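Cystathionine beta-lyase family protein, YNBB B.subtilis ortholog (Clostridium acetobutylicum, PDB 3HVY) is probably a pyridoxal-phosphate-dependent lyase of the methionine gamma-lyase family, related to cystathionine beta-lyases and putatively linked to aluminium resistance. Local coordinates at residues Y83-S91 / E223-D232. Sequence-based numbering, arbitrary orientation.
Sequences YANIFNTES and EFVEEKEPTD. With NA (sodium ion), chain X; EDO (1,2-ethanediol), chain Z.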
ATOM      1  N   TYR D  83      -8.930   4.959  21.026  1.00 27.38           N
ATOM      2  CA  TYR D  83      -8.113   5.972  21.630  1.00 29.11           C
ATOM      3  C   TYR D  83      -8.907   6.759  22.693  1.00 27.99           C
ATOM      4  O   TYR D  83      -8.378   7.054  23.764  1.00 29.28           O
ATOM      5  CB  TYR D  83      -7.609   6.958  20.601  1.00 30.05           C
ATOM      6  CG  TYR D  83      -6.257   6.704  19.968  1.00 31.31           C
ATOM      7  CD1 TYR D  83      -5.995   5.565  19.243  1.00 29.78           C
ATOM      8  CD2 TYR D  83      -5.259   7.704  20.000  1.00 30.36           C
ATOM      9  CE1 TYR D  83      -4.729   5.404  18.568  1.00 28.56           C
ATOM     10  CE2 TYR D  83      -4.046   7.543  19.366  1.00 29.40           C
ATOM     11  CZ  TYR D  83      -3.762   6.379  18.688  1.00 27.67           C
ATOM     12  OH  TYR D  83      -2.521   6.248  18.049  1.00 34.51           O
ATOM     13  N   ALA D  84     -10.136   7.157  22.384  1.00 28.73           N
ATOM     14  CA  ALA D  84     -10.967   7.895  23.377  1.00 28.27           C
ATOM     15  C   ALA D  84     -11.100   7.060  24.684  1.00 30.94           C
ATOM     16  O   ALA D  84     -10.998   7.571  25.827  1.00 30.99           O
ATOM     17  CB  ALA D  84     -12.334   8.205  22.797  1.00 26.04           C
ATOM     18  N   ASN D  85     -11.292   5.770  24.519  1.00 30.43           N
ATOM     19  CA  ASN D  85     -11.381   4.873  25.679  1.00 31.48           C
ATOM     20  C   ASN D  85     -10.048   4.861  26.465  1.00 32.20           C
ATOM     21  O   ASN D  85     -10.021   5.039  27.698  1.00 31.61           O
ATOM     22  CB  ASN D  85     -11.693   3.475  25.197  1.00 33.96           C
ATOM     23  CG  ASN D  85     -12.184   2.556  26.311  1.00 39.38           C
ATOM     24  OD1 ASN D  85     -12.154   2.910  27.504  1.00 41.26           O
ATOM     25  ND2 ASN D  85     -12.690   1.385  25.924  1.00 34.32           N
ATOM     26  N   ILE D  86      -8.933   4.707  25.762  1.00 28.47           N
ATOM     27  CA  ILE D  86      -7.621   4.640  26.413  1.00 29.31           C
ATOM     28  C   ILE D  86      -7.322   5.926  27.191  1.00 29.36           C
ATOM     29  O   ILE D  86      -6.851   5.899  28.342  1.00 27.11           O
ATOM     30  CB  ILE D  86      -6.495   4.370  25.388  1.00 27.15           C
ATOM     31  CG1 ILE D  86      -6.639   2.940  24.867  1.00 30.50           C
ATOM     32  CG2 ILE D  86      -5.095   4.617  26.013  1.00 27.25           C
ATOM     33  CD1 ILE D  86      -5.807   2.632  23.570  1.00 24.08           C
ATOM     34  N   PHE D  87      -7.621   7.053  26.566  1.00 29.21           N
ATOM     35  CA  PHE D  87      -7.338   8.346  27.170  1.00 29.35           C
ATOM     36  C   PHE D  87      -8.425   8.830  28.138  1.00 29.90           C
ATOM     37  O   PHE D  87      -8.288   9.871  28.762  1.00 31.95           O
ATOM     38  CB  PHE D  87      -7.109   9.392  26.068  1.00 29.13           C
ATOM     39  CG  PHE D  87      -5.755   9.297  25.419  1.00 33.56           C
ATOM     40  CD1 PHE D  87      -4.630   9.723  26.091  1.00 30.91           C
ATOM     41  CD2 PHE D  87      -5.605   8.777  24.146  1.00 34.99           C
ATOM     42  CE1 PHE D  87      -3.352   9.657  25.495  1.00 30.51           C
ATOM     43  CE2 PHE D  87      -4.371   8.691  23.552  1.00 38.57           C
ATOM     44  CZ  PHE D  87      -3.229   9.148  24.223  1.00 34.38           C
ATOM     45  N   ASN D  88      -9.507   8.076  28.218  1.00 25.65           N
ATOM     46  CA  ASN D  88     -10.682   8.425  29.026  1.00 28.15           C
ATOM     47  C   ASN D  88     -11.263   9.784  28.663  1.00 30.26           C
ATOM     48  O   ASN D  88     -11.570  10.600  29.546  1.00 28.78           O
ATOM     49  CB  ASN D  88     -10.351   8.290  30.517  1.00 27.81           C
ATOM     50  CG  ASN D  88     -10.052   6.862  30.896  1.00 33.09           C
ATOM     51  OD1 ASN D  88     -10.845   5.974  30.604  1.00 33.45           O
ATOM     52  ND2 ASN D  88      -8.918   6.627  31.547  1.00 31.48           N
ATOM     53  N   THR D  89     -11.423   9.996  27.352  1.00 28.55           N
ATOM     54  CA  THR D  89     -11.979  11.230  26.806  1.00 31.15           C
ATOM     55  C   THR D  89     -13.315  10.922  26.123  1.00 31.21           C
ATOM     56  O   THR D  89     -13.613   9.763  25.819  1.00 28.81           O
ATOM     57  CB  THR D  89     -11.039  11.846  25.753  1.00 31.06           C
ATOM     58  OG1 THR D  89     -10.888  10.954  24.619  1.00 27.46           O
ATOM     59  CG2 THR D  89      -9.723  12.193  26.363  1.00 26.05           C
ATOM     60  N   GLU D  90     -14.122  11.941  25.906  1.00 31.58           N
ATOM     61  CA  GLU D  90     -15.356  11.777  25.121  1.00 30.56           C
ATOM     62  C   GLU D  90     -15.042  11.389  23.677  1.00 30.79           C
ATOM     63  O   GLU D  90     -15.702  10.549  23.103  1.00 33.55           O
ATOM     64  CB  GLU D  90     -16.148  13.073  25.076  1.00 28.05           C
ATOM     65  CG  GLU D  90     -16.731  13.464  26.406  1.00 30.23           C
ATOM     66  CD  GLU D  90     -17.350  14.853  26.395  1.00 34.33           C
ATOM     67  OE1 GLU D  90     -17.254  15.609  25.407  1.00 33.77           O
ATOM     68  OE2 GLU D  90     -17.964  15.175  27.405  1.00 35.13           O
ATOM     69  N   SER D  91     -14.016  11.994  23.096  1.00 27.19           N
ATOM     70  CA  SER D  91     -13.698  11.777  21.694  1.00 29.67           C
ATOM     71  C   SER D  91     -12.222  11.737  21.406  1.00 25.28           C
ATOM     72  O   SER D  91     -11.378  12.134  22.226  1.00 27.36           O
ATOM     73  CB  SER D  91     -14.260  12.915  20.820  1.00 29.67           C
ATOM     74  OG  SER D  91     -15.553  13.216  21.191  1.00 42.92           O
ATOM     75  N   GLU D 223       3.224   9.442  25.878  1.00 28.41           N
ATOM     76  CA  GLU D 223       2.175   8.427  25.883  1.00 26.37           C
ATOM     77  C   GLU D 223       2.710   7.171  26.442  1.00 29.14           C
ATOM     78  O   GLU D 223       3.777   6.765  26.057  1.00 30.41           O
ATOM     79  CB  GLU D 223       1.649   8.157  24.468  1.00 29.70           C
ATOM     80  CG  GLU D 223       1.088   9.420  23.730  1.00 31.63           C
ATOM     81  CD  GLU D 223       2.131  10.229  22.961  1.00 39.25           C
ATOM     82  OE1 GLU D 223       3.344   9.918  23.023  1.00 36.50           O
ATOM     83  OE2 GLU D 223       1.715  11.202  22.272  1.00 32.43           O
ATOM     84  N   PHE D 224       1.954   6.557  27.348  1.00 29.04           N
ATOM     85  CA  PHE D 224       2.314   5.304  28.048  1.00 28.65           C
ATOM     86  C   PHE D 224       3.583   5.287  28.896  1.00 31.38           C
ATOM     87  O   PHE D 224       3.992   4.196  29.355  1.00 29.79           O
ATOM     88  CB  PHE D 224       2.385   4.160  27.051  1.00 27.24           C
ATOM     89  CG  PHE D 224       1.121   3.972  26.270  1.00 29.40           C
ATOM     90  CD1 PHE D 224      -0.095   3.883  26.910  1.00 33.64           C
ATOM     91  CD2 PHE D 224       1.144   3.917  24.880  1.00 27.48           C
ATOM     92  CE1 PHE D 224      -1.278   3.714  26.195  1.00 36.89           C
ATOM     93  CE2 PHE D 224      -0.054   3.795  24.152  1.00 27.61           C
ATOM     94  CZ  PHE D 224      -1.244   3.671  24.816  1.00 32.95           C
ATOM     95  N   VAL D 225       4.173   6.453  29.166  1.00 29.10           N
ATOM     96  CA  VAL D 225       5.304   6.509  30.050  1.00 27.45           C
ATOM     97  C   VAL D 225       4.856   6.406  31.534  1.00 29.69           C
ATOM     98  O   VAL D 225       5.583   5.877  32.379  1.00 31.48           O
ATOM     99  CB  VAL D 225       6.179   7.736  29.792  1.00 26.51           C
ATOM    100  CG1 VAL D 225       7.336   7.786  30.873  1.00 25.33           C
ATOM    101  CG2 VAL D 225       6.720   7.687  28.338  1.00 26.91           C
ATOM    102  N   GLU D 226       3.675   6.915  31.838  1.00 31.01           N
ATOM    103  CA  GLU D 226       3.073   6.761  33.148  1.00 30.96           C
ATOM    104  C   GLU D 226       1.786   5.959  32.970  1.00 29.89           C
ATOM    105  O   GLU D 226       1.336   5.693  31.844  1.00 30.45           O
ATOM    106  CB  GLU D 226       2.771   8.126  33.789  1.00 30.61           C
ATOM    107  CG  GLU D 226       4.013   9.002  34.052  1.00 30.42           C
ATOM    108  CD  GLU D 226       3.742  10.177  34.983  1.00 32.10           C
ATOM    109  OE1 GLU D 226       3.122   9.953  36.019  1.00 32.42           O
ATOM    110  OE2 GLU D 226       4.194  11.317  34.719  1.00 31.36           O
ATOM    111  N   GLU D 227       1.157   5.627  34.087  1.00 28.59           N
ATOM    112  CA  GLU D 227      -0.094   4.853  34.056  1.00 31.50           C
ATOM    113  C   GLU D 227      -1.302   5.722  33.740  1.00 31.82           C
ATOM    114  O   GLU D 227      -2.385   5.206  33.460  1.00 31.15           O
ATOM    115  CB  GLU D 227      -0.255   4.054  35.371  1.00 34.02           C
ATOM    116  CG  GLU D 227      -0.589   4.793  36.618  1.00 40.41           C
ATOM    117  CD  GLU D 227       0.443   5.858  37.084  1.00 55.97           C
ATOM    118  OE1 GLU D 227       1.683   5.856  36.720  1.00 40.93           O
ATOM    119  OE2 GLU D 227      -0.039   6.721  37.853  1.00 52.81           O
ATOM    120  N   LYS D 228      -1.115   7.046  33.798  1.00 31.95           N
ATOM    121  CA  LYS D 228      -2.161   8.011  33.461  1.00 30.97           C
ATOM    122  C   LYS D 228      -1.651   8.925  32.379  1.00 30.98           C
ATOM    123  O   LYS D 228      -0.454   9.045  32.163  1.00 28.24           O
ATOM    124  CB  LYS D 228      -2.533   8.892  34.656  1.00 30.77           C
ATOM    125  CG  LYS D 228      -3.218   8.189  35.799  1.00 37.15           C
ATOM    126  CD  LYS D 228      -3.660   9.179  36.927  1.00 37.58           C
ATOM    127  N   GLU D 229      -2.592   9.572  31.713  1.00 31.04           N
ATOM    128  CA  GLU D 229      -2.337  10.578  30.699  1.00 28.41           C
ATOM    129  C   GLU D 229      -2.963  11.897  31.210  1.00 30.39           C
ATOM    130  O   GLU D 229      -3.659  11.913  32.209  1.00 30.59           O
ATOM    131  CB  GLU D 229      -2.977  10.128  29.375  1.00 29.07           C
ATOM    132  CG  GLU D 229      -2.379   8.845  28.796  1.00 32.45           C
ATOM    133  CD  GLU D 229      -0.911   8.966  28.463  1.00 33.97           C
ATOM    134  OE1 GLU D 229      -0.502  10.091  28.127  1.00 35.49           O
ATOM    135  OE2 GLU D 229      -0.158   7.932  28.536  1.00 28.24           O
ATOM    136  N   PRO D 230      -2.644  13.019  30.580  1.00 28.82           N
ATOM    137  CA  PRO D 230      -3.134  14.333  31.063  1.00 28.06           C
ATOM    138  C   PRO D 230      -4.662  14.441  31.095  1.00 27.64           C
ATOM    139  O   PRO D 230      -5.219  15.153  31.911  1.00 29.35           O
ATOM    140  CB  PRO D 230      -2.520  15.295  30.079  1.00 29.25           C
ATOM    141  CG  PRO D 230      -1.311  14.566  29.550  1.00 28.94           C
ATOM    142  CD  PRO D 230      -1.722  13.150  29.450  1.00 30.07           C
ATOM    143  N   THR D 231      -5.328  13.688  30.216  1.00 31.28           N
ATOM    144  CA  THR D 231      -6.772  13.656  30.127  1.00 31.26           C
ATOM    145  C   THR D 231      -7.410  12.974  31.345  1.00 33.62           C
ATOM    146  O   THR D 231      -8.598  13.101  31.589  1.00 33.04           O
ATOM    147  CB  THR D 231      -7.211  13.003  28.830  1.00 28.55           C
ATOM    148  OG1 THR D 231      -6.518  11.775  28.650  1.00 29.80           O
ATOM    149  CG2 THR D 231      -6.915  13.915  27.662  1.00 25.94           C
ATOM    150  N   ASP D 232      -6.605  12.242  32.092  1.00 37.39           N
ATOM    151  CA  ASP D 232      -7.038  11.596  33.330  1.00 34.93           C
ATOM    152  C   ASP D 232      -6.937  12.568  34.511  1.00 34.73           C
ATOM    153  O   ASP D 232      -7.382  12.249  35.606  1.00 30.70           O
ATOM    154  CB  ASP D 232      -6.153  10.397  33.643  1.00 34.27           C
ATOM    155  CG  ASP D 232      -6.292   9.274  32.619  1.00 37.60           C
ATOM    156  OD1 ASP D 232      -7.422   8.853  32.405  1.00 29.91           O
ATOM    157  OD2 ASP D 232      -5.286   8.796  32.035  1.00 33.22           O
TER
HETATM  158 NA    NA X 427     -11.521   4.239  29.293  1.00 37.09          NA
HETATM  159  C1  EDO Z 429      -6.110   4.366  33.487  1.00 42.24           C
HETATM  160  O1  EDO Z 429      -7.217   4.244  32.548  1.00 63.92           O
HETATM  161  C2  EDO Z 429      -5.835   5.763  34.006  1.00 51.03           C
HETATM  162  O2  EDO Z 429      -6.513   5.973  35.267  1.00 51.11           O
HETATM  163  O   HOH W   1      -5.224   6.497  30.414  1.00 30.76           O
HETATM  164  O   HOH W   2     -10.855  13.246  29.933  1.00 27.11           O
HETATM  165  O   HOH W   3     -12.646   2.950  30.981  1.00 47.75           O
HETATM  166  O   HOH W   4     -13.600   5.699  28.541  1.00 44.30           O
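The Phe87 ring takes Thr231 OG1 and Glu223 CG at its edge, near the ring plane, while Glu229 CG comes in obliquely, 3.5 Å from Phe87 CE1; the carboxylate of Glu229 is turned 79° from the ring, and the Tyr256 ring also meets that of Phe87. At the edge of the Phe224 ring lies Ile86, whose CG2 stands 3.9 Å from Phe224 CE1. A Schellman motif closes helix 74-87: Asn88, the first residue past it to leave helical phi/psi, has positive phi (56°), and Thr89 N bonds to Ala84 O and Asn88 N to Asn85 O. In the large PLP-binding domain, as expected for fold type I, this helix end meets the loop between strands 214-218 and 237-241 of the mixed sheet. Thr231 OG1 donates to Phe87 O at 2.6 Å, in the carbonyl plane and on a lone pair, tying 3-10 segment 230-232 to the helix end. Glu229 is bent at chi2, which carries OE2 back to accept Phe224 N while OE1 forms a salt bridge with Arg184. Asp232 fastens both segments: OD2 accepts Glu229 N with its anti lone pair and, through a water, reaches Ile86 O. Asn88 OD1 binds the sodium ion together with Asn85 O, Asn85 OD1 and two waters, which fixes the Asn88 amide's rotation. Asn88 ND2 is thereby presented to the syn lone pair of Asp232 OD1, 2.8 Å away, in a nearly straight bond (169°) close to the amide plane.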